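Local coordinates for interpain A (Prevotella intermedia, PDB 3BB7), which probably hydrolyses peptide bonds as a papain-like cysteine protease of family C10, represented here by a zymogen fragment with part of its pro-region and the catalytic domain, at residues G95-N101 against I113-T119; L72-K76 against D234-M238; G136-V140 against A151-D155; L251-V256 against E310-R315. The protein carries 1 engineered substitution. Residues are numbered along the deposited sequence.

Contact 1: G95-N101 against I113-T119. Engineered in segment 113-119: Ala-116 (natural residue Cys).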
loop_
_atom_site.group_PDB
_atom_site.type_symbol
_atom_site.label_atom_id
_atom_site.label_comp_id
_atom_site.label_asym_id
_atom_site.label_seq_id
_atom_site.Cartn_x
_atom_site.Cartn_y
_atom_site.Cartn_z
ATOM N N GLY A 95 -0.616 7.372 -7.509
ATOM C CA GLY A 95 -1.386 6.317 -8.126
ATOM C C GLY A 95 -0.538 5.566 -9.140
ATOM O O GLY A 95 0.711 5.565 -9.038
ATOM N N GLN A 96 -1.191 4.924 -10.114
ATOM C CA GLN A 96 -0.491 4.012 -11.022
ATOM C C GLN A 96 -0.576 4.416 -12.492
ATOM O O GLN A 96 0.093 3.795 -13.340
ATOM C CB GLN A 96 -1.071 2.600 -10.904
ATOM C CG GLN A 96 -0.882 1.938 -9.549
ATOM C CD GLN A 96 -1.190 0.455 -9.612
ATOM O OE1 GLN A 96 -0.839 -0.219 -10.584
ATOM N NE2 GLN A 96 -1.835 -0.074 -8.552
ATOM N N GLN A 97 -1.397 5.413 -12.814
ATOM C CA GLN A 97 -1.555 5.849 -14.210
ATOM C C GLN A 97 -0.873 7.199 -14.484
ATOM O O GLN A 97 0.183 7.469 -13.889
ATOM C CB GLN A 97 -3.013 5.735 -14.664
ATOM C CG GLN A 97 -3.484 4.297 -14.545
ATOM C CD GLN A 97 -4.819 4.061 -15.144
ATOM O OE1 GLN A 97 -5.842 4.252 -14.490
ATOM N NE2 GLN A 97 -4.830 3.638 -16.399
ATOM N N MET A 98 -1.376 8.024 -15.402
ATOM C CA MET A 98 -0.609 9.236 -15.722
ATOM C C MET A 98 -0.595 10.238 -14.569
ATOM O O MET A 98 -1.610 10.415 -13.906
ATOM C CB MET A 98 -1.101 9.877 -17.030
ATOM C CG MET A 98 -0.703 9.048 -18.237
ATOM S SD MET A 98 1.078 9.086 -18.604
ATOM C CE MET A 98 1.293 10.822 -19.047
ATOM N N PRO A 99 0.542 10.898 -14.332
ATOM C CA PRO A 99 1.815 10.797 -15.041
ATOM C C PRO A 99 2.789 9.770 -14.462
ATOM O O PRO A 99 3.925 9.644 -14.958
ATOM C CB PRO A 99 2.411 12.192 -14.854
ATOM C CG PRO A 99 1.915 12.577 -13.456
ATOM C CD PRO A 99 0.567 11.952 -13.297
ATOM N N TYR A 100 2.365 9.047 -13.423
ATOM C CA TYR A 100 3.236 8.085 -12.746
ATOM C C TYR A 100 3.824 7.071 -13.699
ATOM O O TYR A 100 4.968 6.637 -13.497
ATOM C CB TYR A 100 2.439 7.375 -11.654
ATOM C CG TYR A 100 1.692 8.372 -10.763
ATOM C CD1 TYR A 100 0.295 8.525 -10.845
ATOM C CD2 TYR A 100 2.395 9.209 -9.869
ATOM C CE1 TYR A 100 -0.381 9.484 -10.039
ATOM C CE2 TYR A 100 1.720 10.128 -9.064
ATOM C CZ TYR A 100 0.349 10.275 -9.174
ATOM O OH TYR A 100 -0.236 11.194 -8.332
ATOM N N ASN A 101 3.024 6.681 -14.707
ATOM C CA ASN A 101 3.448 5.660 -15.672
ATOM C C ASN A 101 3.983 6.229 -16.983
ATOM O O ASN A 101 4.104 5.481 -17.966
ATOM C CB ASN A 101 2.286 4.690 -15.970
ATOM C CG ASN A 101 1.132 5.367 -16.735
ATOM O OD1 ASN A 101 1.072 6.593 -16.797
ATOM N ND2 ASN A 101 0.226 4.557 -17.330
ATOM N N ILE A 113 0.771 0.197 -16.506
ATOM C CA ILE A 113 0.630 0.926 -15.242
ATOM C C ILE A 113 1.701 0.565 -14.241
ATOM O O ILE A 113 2.422 -0.421 -14.420
ATOM C CB ILE A 113 -0.832 0.798 -14.694
ATOM C CG1 ILE A 113 -1.147 -0.615 -14.140
ATOM C CG2 ILE A 113 -1.828 1.215 -15.791
ATOM C CD1 ILE A 113 -2.534 -0.769 -13.490
ATOM N N THR A 114 1.892 1.402 -13.213
ATOM C CA THR A 114 3.129 1.246 -12.461
ATOM C C THR A 114 3.208 -0.003 -11.585
ATOM O O THR A 114 4.318 -0.487 -11.275
ATOM C CB THR A 114 3.371 2.444 -11.533
ATOM O OG1 THR A 114 2.257 2.544 -10.638
ATOM C CG2 THR A 114 3.567 3.712 -12.342
ATOM N N GLY A 115 2.060 -0.477 -11.137
ATOM C CA GLY A 115 1.994 -1.606 -10.170
ATOM C C GLY A 115 1.868 -1.056 -8.752
ATOM O O GLY A 115 2.548 -0.086 -8.376
ATOM N N ALA A 116 1.016 -1.677 -7.943
ATOM C CA ALA A 116 0.787 -1.201 -6.573
ATOM C C ALA A 116 2.045 -1.237 -5.743
ATOM O O ALA A 116 2.258 -0.378 -4.874
ATOM C CB ALA A 116 -0.285 -2.042 -5.897
ATOM N N VAL A 117 2.898 -2.236 -5.981
ATOM C CA VAL A 117 4.152 -2.331 -5.205
ATOM C C VAL A 117 5.045 -1.150 -5.525
ATOM O O VAL A 117 5.658 -0.572 -4.626
ATOM C CB VAL A 117 4.883 -3.688 -5.471
ATOM C CG1 VAL A 117 6.278 -3.702 -4.879
ATOM C CG2 VAL A 117 4.032 -4.824 -4.880
ATOM N N ALA A 118 5.114 -0.769 -6.805
ATOM C CA ALA A 118 5.946 0.382 -7.170
ATOM C C ALA A 118 5.391 1.667 -6.587
ATOM O O ALA A 118 6.149 2.487 -6.073
ATOM C CB ALA A 118 6.087 0.487 -8.656
ATOM N N THR A 119 4.070 1.853 -6.614
ATOM C CA THR A 119 3.476 3.079 -6.092
ATOM C C THR A 119 3.691 3.186 -4.565
ATOM O O THR A 119 4.022 4.283 -4.040
ATOM C CB THR A 119 2.002 3.125 -6.485
ATOM O OG1 THR A 119 1.925 3.250 -7.911
ATOM C CG2 THR A 119 1.270 4.277 -5.822
#

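Contact 2: L72-K76 against D234-M238. Unlike the reference sequence in segment 72-76: Asn-73 (reference Ser).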
loop_
_atom_site.group_PDB
_atom_site.type_symbol
_atom_site.label_atom_id
_atom_site.label_comp_id
_atom_site.label_asym_id
_atom_site.label_seq_id
_atom_site.Cartn_x
_atom_site.Cartn_y
_atom_site.Cartn_z
ATOM N N LEU A 72 -13.494 -11.698 17.066
ATOM C CA LEU A 72 -12.322 -11.139 16.410
ATOM C C LEU A 72 -11.501 -10.361 17.430
ATOM O O LEU A 72 -12.050 -9.722 18.331
ATOM C CB LEU A 72 -12.699 -10.247 15.210
ATOM C CG LEU A 72 -13.301 -10.976 14.005
ATOM C CD1 LEU A 72 -13.981 -9.978 13.065
ATOM C CD2 LEU A 72 -12.218 -11.788 13.240
ATOM N N ASN A 73 -10.190 -10.421 17.286
ATOM C CA ASN A 73 -9.356 -9.717 18.252
ATOM C C ASN A 73 -9.271 -8.221 17.975
ATOM O O ASN A 73 -9.462 -7.770 16.838
ATOM C CB ASN A 73 -7.981 -10.353 18.364
ATOM C CG ASN A 73 -7.163 -10.209 17.116
ATOM O OD1 ASN A 73 -7.127 -9.147 16.477
ATOM N ND2 ASN A 73 -6.468 -11.273 16.759
ATOM N N VAL A 74 -9.016 -7.474 19.045
ATOM C CA VAL A 74 -8.841 -6.025 18.991
ATOM C C VAL A 74 -7.546 -5.750 19.748
ATOM O O VAL A 74 -7.430 -6.057 20.945
ATOM C CB VAL A 74 -10.006 -5.297 19.678
ATOM C CG1 VAL A 74 -9.754 -3.811 19.676
ATOM C CG2 VAL A 74 -11.300 -5.602 18.946
ATOM N N ILE A 75 -6.556 -5.250 19.030
ATOM C CA ILE A 75 -5.227 -5.034 19.608
ATOM C C ILE A 75 -4.947 -3.548 19.515
ATOM O O ILE A 75 -4.998 -2.962 18.405
ATOM C CB ILE A 75 -4.168 -5.838 18.833
ATOM C CG1 ILE A 75 -4.449 -7.337 18.927
ATOM C CG2 ILE A 75 -2.771 -5.531 19.354
ATOM C CD1 ILE A 75 -3.594 -8.161 17.978
ATOM N N LYS A 76 -4.632 -2.944 20.659
ATOM C CA LYS A 76 -4.375 -1.504 20.768
ATOM C C LYS A 76 -2.922 -1.309 21.178
ATOM O O LYS A 76 -2.370 -2.144 21.923
ATOM C CB LYS A 76 -5.316 -0.880 21.803
ATOM C CG LYS A 76 -6.780 -0.959 21.404
ATOM C CD LYS A 76 -7.617 -0.082 22.271
ATOM C CE LYS A 76 -9.081 -0.246 21.982
ATOM N NZ LYS A 76 -9.946 0.709 22.740
ATOM N N ASP A 234 -1.046 -12.515 15.799
ATOM C CA ASP A 234 -1.595 -11.178 15.583
ATOM C C ASP A 234 -0.909 -10.171 16.494
ATOM O O ASP A 234 -0.598 -9.061 16.069
ATOM C CB ASP A 234 -3.102 -11.193 15.880
ATOM C CG ASP A 234 -3.868 -12.074 14.931
ATOM O OD1 ASP A 234 -3.406 -12.221 13.774
ATOM O OD2 ASP A 234 -4.940 -12.596 15.331
ATOM N N GLU A 235 -0.687 -10.550 17.755
ATOM C CA GLU A 235 -0.035 -9.641 18.698
ATOM C C GLU A 235 1.408 -9.337 18.262
ATOM O O GLU A 235 1.890 -8.194 18.364
ATOM C CB GLU A 235 -0.089 -10.209 20.123
ATOM C CG GLU A 235 -1.532 -10.377 20.643
ATOM C CD GLU A 235 -2.352 -11.549 19.967
ATOM O OE1 GLU A 235 -1.778 -12.526 19.398
ATOM O OE2 GLU A 235 -3.615 -11.496 20.011
ATOM N N GLN A 236 2.127 -10.356 17.788
ATOM C CA GLN A 236 3.507 -10.135 17.360
ATOM C C GLN A 236 3.550 -9.226 16.141
ATOM O O GLN A 236 4.403 -8.329 16.052
ATOM C CB GLN A 236 4.148 -11.472 17.019
ATOM C CG GLN A 236 4.422 -12.310 18.248
ATOM C CD GLN A 236 4.704 -13.771 17.932
ATOM O OE1 GLN A 236 4.586 -14.221 16.785
ATOM N NE2 GLN A 236 5.025 -14.537 18.965
ATOM N N TRP A 237 2.656 -9.473 15.177
ATOM C CA TRP A 237 2.608 -8.667 13.960
ATOM C C TRP A 237 2.245 -7.195 14.272
ATOM O O TRP A 237 2.912 -6.272 13.779
ATOM C CB TRP A 237 1.549 -9.275 13.040
ATOM C CG TRP A 237 1.492 -8.722 11.667
ATOM C CD1 TRP A 237 0.505 -7.923 11.146
ATOM C CD2 TRP A 237 2.439 -8.932 10.612
ATOM N NE1 TRP A 237 0.767 -7.638 9.828
ATOM C CE2 TRP A 237 1.941 -8.259 9.467
ATOM C CE3 TRP A 237 3.629 -9.661 10.510
ATOM C CZ2 TRP A 237 2.611 -8.275 8.237
ATOM C CZ3 TRP A 237 4.290 -9.676 9.289
ATOM C CH2 TRP A 237 3.777 -8.985 8.173
ATOM N N MET A 238 1.245 -6.970 15.130
ATOM C CA MET A 238 0.862 -5.600 15.409
ATOM C C MET A 238 1.961 -4.912 16.198
ATOM O O MET A 238 2.198 -3.737 16.004
ATOM C CB MET A 238 -0.461 -5.526 16.160
ATOM C CG MET A 238 -1.655 -5.948 15.335
ATOM S SD MET A 238 -1.748 -5.239 13.688
ATOM C CE MET A 238 -1.798 -3.466 13.989
#

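Contact 3: G136-V140 against A151-D155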
loop_
_atom_site.group_PDB
_atom_site.type_symbol
_atom_site.label_atom_id
_atom_site.label_comp_id
_atom_site.label_asym_id
_atom_site.label_seq_id
_atom_site.Cartn_x
_atom_site.Cartn_y
_atom_site.Cartn_z
ATOM N N GLY A 136 23.811 0.655 -9.681
ATOM C CA GLY A 136 23.706 -0.353 -10.721
ATOM C C GLY A 136 22.562 -0.134 -11.695
ATOM O O GLY A 136 22.055 0.989 -11.843
ATOM N N SER A 137 22.179 -1.199 -12.409
ATOM C CA SER A 137 21.153 -1.102 -13.444
ATOM C C SER A 137 20.477 -2.432 -13.583
ATOM O O SER A 137 21.017 -3.450 -13.170
ATOM C CB SER A 137 21.778 -0.705 -14.792
ATOM O OG SER A 137 22.810 -1.589 -15.178
ATOM N N HIS A 138 19.274 -2.410 -14.154
ATOM C CA HIS A 138 18.528 -3.640 -14.356
ATOM C C HIS A 138 17.463 -3.425 -15.410
ATOM O O HIS A 138 17.017 -2.310 -15.632
ATOM C CB HIS A 138 17.865 -4.083 -13.047
ATOM C CG HIS A 138 17.244 -5.450 -13.089
ATOM N ND1 HIS A 138 17.953 -6.588 -13.403
ATOM C CD2 HIS A 138 15.987 -5.862 -12.771
ATOM C CE1 HIS A 138 17.149 -7.640 -13.309
ATOM N NE2 HIS A 138 15.956 -7.227 -12.922
ATOM N N THR A 139 17.053 -4.532 -16.030
ATOM C CA THR A 139 16.044 -4.533 -17.072
ATOM C C THR A 139 15.030 -5.639 -16.798
ATOM O O THR A 139 15.422 -6.747 -16.374
ATOM C CB THR A 139 16.729 -4.762 -18.441
ATOM O OG1 THR A 139 17.635 -3.684 -18.694
ATOM C CG2 THR A 139 15.710 -4.823 -19.585
ATOM N N VAL A 140 13.736 -5.329 -16.954
ATOM C CA VAL A 140 12.712 -6.373 -17.082
ATOM C C VAL A 140 12.089 -6.261 -18.472
ATOM O O VAL A 140 12.430 -5.353 -19.252
ATOM C CB VAL A 140 11.654 -6.272 -15.976
ATOM C CG1 VAL A 140 12.315 -6.328 -14.591
ATOM C CG2 VAL A 140 10.801 -4.990 -16.104
ATOM N N ALA A 151 12.142 -4.172 -23.715
ATOM C CA ALA A 151 12.970 -3.898 -22.535
ATOM C C ALA A 151 12.476 -2.692 -21.783
ATOM O O ALA A 151 12.232 -1.641 -22.373
ATOM C CB ALA A 151 14.449 -3.678 -22.956
ATOM N N ILE A 152 12.378 -2.840 -20.472
ATOM C CA ILE A 152 12.051 -1.725 -19.585
ATOM C C ILE A 152 13.211 -1.660 -18.589
ATOM O O ILE A 152 13.377 -2.546 -17.757
ATOM C CB ILE A 152 10.708 -1.962 -18.865
ATOM C CG1 ILE A 152 9.555 -2.059 -19.899
ATOM C CG2 ILE A 152 10.474 -0.862 -17.818
ATOM C CD1 ILE A 152 8.286 -2.708 -19.341
ATOM N N SER A 153 14.026 -0.606 -18.696
ATOM C CA SER A 153 15.313 -0.547 -18.000
ATOM C C SER A 153 15.395 0.626 -17.041
ATOM O O SER A 153 14.772 1.665 -17.268
ATOM C CB SER A 153 16.438 -0.426 -19.032
ATOM O OG SER A 153 16.405 -1.554 -19.894
ATOM N N ALA A 154 16.212 0.465 -16.001
ATOM C CA ALA A 154 16.499 1.536 -15.072
ATOM C C ALA A 154 18.008 1.584 -14.817
ATOM O O ALA A 154 18.621 0.555 -14.477
ATOM C CB ALA A 154 15.778 1.250 -13.783
ATOM N N ASP A 155 18.606 2.756 -14.995
ATOM C CA ASP A 155 20.017 2.959 -14.645
ATOM C C ASP A 155 20.064 3.672 -13.309
ATOM O O ASP A 155 20.209 4.904 -13.226
ATOM C CB ASP A 155 20.711 3.784 -15.728
ATOM C CG ASP A 155 22.188 3.980 -15.445
ATOM O OD1 ASP A 155 22.673 3.473 -14.390
ATOM O OD2 ASP A 155 22.851 4.664 -16.275
#

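Contact 4: L251-V256 against E310-R315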
loop_
_atom_site.group_PDB
_atom_site.type_symbol
_atom_site.label_atom_id
_atom_site.label_comp_id
_atom_site.label_asym_id
_atom_site.label_seq_id
_atom_site.Cartn_x
_atom_site.Cartn_y
_atom_site.Cartn_z
ATOM N N LEU A 251 5.467 1.775 6.342
ATOM C CA LEU A 251 5.673 0.390 5.909
ATOM C C LEU A 251 5.038 0.064 4.566
ATOM O O LEU A 251 3.863 0.321 4.378
ATOM C CB LEU A 251 5.113 -0.591 6.945
ATOM C CG LEU A 251 5.747 -0.484 8.344
ATOM C CD1 LEU A 251 4.976 -1.311 9.334
ATOM C CD2 LEU A 251 7.170 -0.956 8.295
ATOM N N ILE A 252 5.808 -0.507 3.649
ATOM C CA ILE A 252 5.257 -1.046 2.411
ATOM C C ILE A 252 4.563 -2.361 2.787
ATOM O O ILE A 252 5.166 -3.216 3.463
ATOM C CB ILE A 252 6.420 -1.330 1.433
ATOM C CG1 ILE A 252 7.177 -0.024 1.115
ATOM C CG2 ILE A 252 5.920 -2.048 0.167
ATOM C CD1 ILE A 252 8.545 -0.236 0.460
ATOM N N TYR A 253 3.297 -2.537 2.401
ATOM C CA TYR A 253 2.500 -3.665 2.880
ATOM C C TYR A 253 1.662 -4.199 1.716
ATOM O O TYR A 253 1.146 -3.425 0.916
ATOM C CB TYR A 253 1.577 -3.140 3.974
ATOM C CG TYR A 253 0.942 -4.155 4.922
ATOM C CD1 TYR A 253 1.437 -4.321 6.214
ATOM C CD2 TYR A 253 -0.140 -4.947 4.522
ATOM C CE1 TYR A 253 0.851 -5.203 7.101
ATOM C CE2 TYR A 253 -0.750 -5.851 5.409
ATOM C CZ TYR A 253 -0.240 -5.982 6.699
ATOM O OH TYR A 253 -0.848 -6.859 7.588
ATOM N N GLY A 254 1.498 -5.514 1.605
ATOM C CA GLY A 254 0.647 -6.022 0.536
ATOM C C GLY A 254 0.880 -7.487 0.294
ATOM O O GLY A 254 1.466 -8.191 1.125
ATOM N N GLY A 255 0.445 -7.964 -0.861
ATOM C CA GLY A 255 0.580 -9.385 -1.177
ATOM C C GLY A 255 -0.068 -9.732 -2.494
ATOM O O GLY A 255 -0.664 -8.877 -3.143
ATOM N N VAL A 256 0.044 -11.003 -2.878
ATOM C CA VAL A 256 -0.467 -11.461 -4.169
ATOM C C VAL A 256 -1.159 -12.806 -3.963
ATOM O O VAL A 256 -0.673 -13.650 -3.183
ATOM C CB VAL A 256 0.680 -11.641 -5.196
ATOM C CG1 VAL A 256 1.400 -10.331 -5.476
ATOM C CG2 VAL A 256 1.678 -12.679 -4.695
ATOM N N GLU A 310 -2.580 -13.197 2.294
ATOM C CA GLU A 310 -1.855 -12.284 1.386
ATOM C C GLU A 310 -1.438 -11.000 2.104
ATOM O O GLU A 310 -1.859 -9.883 1.732
ATOM C CB GLU A 310 -2.726 -12.005 0.154
ATOM C CG GLU A 310 -3.194 -13.308 -0.530
ATOM C CD GLU A 310 -4.290 -13.094 -1.548
ATOM O OE1 GLU A 310 -4.813 -11.959 -1.659
ATOM O OE2 GLU A 310 -4.646 -14.089 -2.240
ATOM N N GLN A 311 -0.583 -11.159 3.118
ATOM C CA GLN A 311 -0.119 -10.015 3.912
ATOM C C GLN A 311 1.358 -10.139 4.196
ATOM O O GLN A 311 1.781 -10.974 4.999
ATOM C CB GLN A 311 -0.867 -9.907 5.239
ATOM C CG GLN A 311 -2.333 -9.557 5.104
ATOM C CD GLN A 311 -2.994 -9.475 6.460
ATOM O OE1 GLN A 311 -2.826 -8.485 7.197
ATOM N NE2 GLN A 311 -3.760 -10.503 6.803
ATOM N N ASP A 312 2.118 -9.332 3.473
ATOM C CA ASP A 312 3.555 -9.262 3.586
ATOM C C ASP A 312 3.890 -7.818 3.914
ATOM O O ASP A 312 3.103 -6.906 3.617
ATOM C CB ASP A 312 4.226 -9.593 2.244
ATOM C CG ASP A 312 3.753 -10.903 1.646
ATOM O OD1 ASP A 312 3.547 -10.950 0.408
ATOM O OD2 ASP A 312 3.572 -11.879 2.401
ATOM N N MET A 313 5.045 -7.584 4.520
ATOM C CA MET A 313 5.511 -6.211 4.680
ATOM C C MET A 313 6.967 -6.142 4.309
ATOM O O MET A 313 7.717 -7.119 4.450
ATOM C CB MET A 313 5.238 -5.656 6.091
ATOM C CG MET A 313 6.228 -5.994 7.158
ATOM S SD MET A 313 6.187 -4.994 8.699
ATOM C CE MET A 313 4.588 -5.487 9.349
ATOM N N VAL A 314 7.390 -4.963 3.882
ATOM C CA VAL A 314 8.816 -4.696 3.735
ATOM C C VAL A 314 9.124 -3.686 4.810
ATOM O O VAL A 314 8.539 -2.576 4.806
ATOM C CB VAL A 314 9.194 -4.166 2.347
ATOM C CG1 VAL A 314 10.676 -3.849 2.336
ATOM C CG2 VAL A 314 8.859 -5.188 1.283
ATOM N N ARG A 315 9.994 -4.073 5.746
ATOM C CA ARG A 315 10.454 -3.172 6.786
ATOM C C ARG A 315 11.947 -2.909 6.565
ATOM O O ARG A 315 12.574 -3.530 5.685
ATOM C CB ARG A 315 10.138 -3.749 8.175
ATOM C CG ARG A 315 10.923 -4.973 8.547
ATOM C CD ARG A 315 10.516 -5.483 9.940
ATOM N NE ARG A 315 11.153 -6.772 10.155
ATOM C CZ ARG A 315 11.115 -7.440 11.301
ATOM N NH1 ARG A 315 10.487 -6.914 12.352
ATOM N NH2 ARG A 315 11.702 -8.633 11.382
HETATM O O HOH W 1 8.690 0.006 4.244
HETATM O O HOH W 2 1.192 -12.400 -0.548
#

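Contact 1: G95-N101 against I113-T119
The 95-101 segment is an irregular loop that runs beside the approach to helix 116-128, closest where the CA atoms of Gln-96 and Thr-114 stand 4.8 Å apart. There Thr-114 N donates to Gln-96 O (3.0 Å). One turn into the helix, Thr-119 OG1 reaches back to Gly-95 O (2.8 Å), a bond that suits a short side chain with a hydroxyl group. Gly-115 occupies the N-cap position with a positive phi of 96°, where a CB would collide with the preceding carbonyl.

Among the side chains, Gln-96 does most of the work. Its extended chain brings OE1 to Gly-115 N (3.0 Å, a weak hydrogen bond) and to Ile-113 CD1 (3.4 Å). NE2 lies 3.3 Å from Ala-116 N; both are donors, so the two do not bond but could address a common acceptor. Away from this pair, Ile-113 CG2 packs on Gln-97 CG at 3.7 Å, and the Thr-114 methyl CG2 rests 3.9 Å from Tyr-100 CB.

Ala-116 is an engineered replacement of the predicted nucleophile Cys. A glutamine amide converging with the backbone NH of that position at a helix N terminus is consistent with the oxyanion hole of papain-like proteases.

Contact 2: L72-K76 against D234-M238
From Leu-72 to Lys-76 the backbone is extended, so successive side chains alternate in direction, and Asn-73 and Ile-75 are the two that meet the first turn of helix 234-246. Leu-72 turns instead to the apolar side of helix 49-68, against Val-61, Ile-62 and Ala-65. Asn-73 comes next, its CB directed at the helix and its ND2 donating to Asp-234 OD2 in a very short hydrogen bond of 2.5 Å. An amide suits this place because it offers protons to a carboxylate without adding a charge; the other carboxylate oxygen, OD1, is held in a salt bridge by Arg-229.

Ile-75 then supplies the apolar packing, its CG2 lying 3.9 Å from Met-238 CB, while its CD1 makes van der Waals contact with Asp-234 CB at 3.7 Å. Asp-234 and Met-238 are one helical turn apart, joined by the bond from Met-238 N to Asp-234 O (2.9 Å), so a branched side chain can span both.

This is plain packing away from the predicted active site. It lays the extended linker that follows helix 49-68 of the pro-region on the N-terminal turn of helix 234-246 in the C10 protease part, with Ile-75 N also bonded to Asp-297 in a loop.

Contact 3: G136-V140 against A151-D155
This is a beta hairpin: strands 138-142 and 150-154 form a two-stranded antiparallel sheet of their own, set apart from the large sheet of the protein and lying against helix 176-192. The N-to-C directions of the short strands make an angle of 154°. In the hydrogen-bonded pair His-138 and Ala-154, His-138 N donates to Ala-154 O (3.1 Å) and Ala-154 N to His-138 O (2.9 Å). Val-140 and Ile-152 repeat the pattern, with Val-140 N to Ile-152 O at 2.9 Å and Ile-152 N to Val-140 O at 2.8 Å.

The side chains of these four residues share one face. Ile-152 meets Leu-187 and Val-191 of the helix, Ala-154 is small enough to sit close to His-188, and Val-140 CG2 packs 4.1 Å from Ile-152 CB. His-138 bonds through NE2 to Glu-194.

The opposite face is more open and suits hydroxyl residues. In the non-hydrogen-bonded pair between those two, Thr-139 OG1 and Ser-153 OG join in a hydrogen bond of 2.7 Å.

Contact 4: L251-V256 against E310-R315
Ile-252 and Val-314 pack side by side, their CB atoms 4.1 Å apart, on one face of an antiparallel strand pair; on the other, Met-313 touches both Leu-251 (CD1 to Met-313 SD, 3.9 Å) and Tyr-253 (CD1 to Met-313 CB, 4.0 Å). Backbone bonds stitch the strands: Val-314 N to Ile-252 O (2.9 Å), Gly-254 N to Asp-312 O (2.9 Å) and Asp-312 N to Gly-254 O (2.7 Å).

Further out, Tyr-253 OH donates to Gln-311 OE1 (2.6 Å), a polar tip on an otherwise apolar ring. Gly-255 fits because a CB would come within 2.6 Å of Glu-310 O. A water bridges Val-256 N and Asp-312 OD1, 2.9 Å from each, while Asp-312 OD2 is hydrogen-bonded to OG1 of Thr-228. Glu-310 OE1 is hydrogen-bonded to NE2 of His-267, the predicted proton acceptor.

Within the large sheet, strand 251-255 runs between 267-274 and 312-315, and 225-228 borders 312-315. Helix 208-218 packs on the Ile-252 and Val-314 face, helix 234-246 on that of Leu-251 and Met-313.

Following the chain from the N terminus, contact 2 opens first, at 72-76 after helix 49-68, and closes only at helix 234-246. Within that long loop lie two short ones in series: contact 1, which folds 95-101 onto the start of helix 116-128, and contact 3, the hairpin that follows this helix. Contact 4 opens after contact 2 has closed and pairs 251-256 with the late strand 312-315; no loops cross. Contacts 2 and 4 touch, Trp-237 NE1 lying 2.9 Å from Tyr-253 OH. Contact 1 carries the predicted nucleophile position, here Ala-116, and contact 4 brings Glu-310 to His-267, the predicted proton acceptor; the two do not touch, their nearest atoms about 5 Å apart.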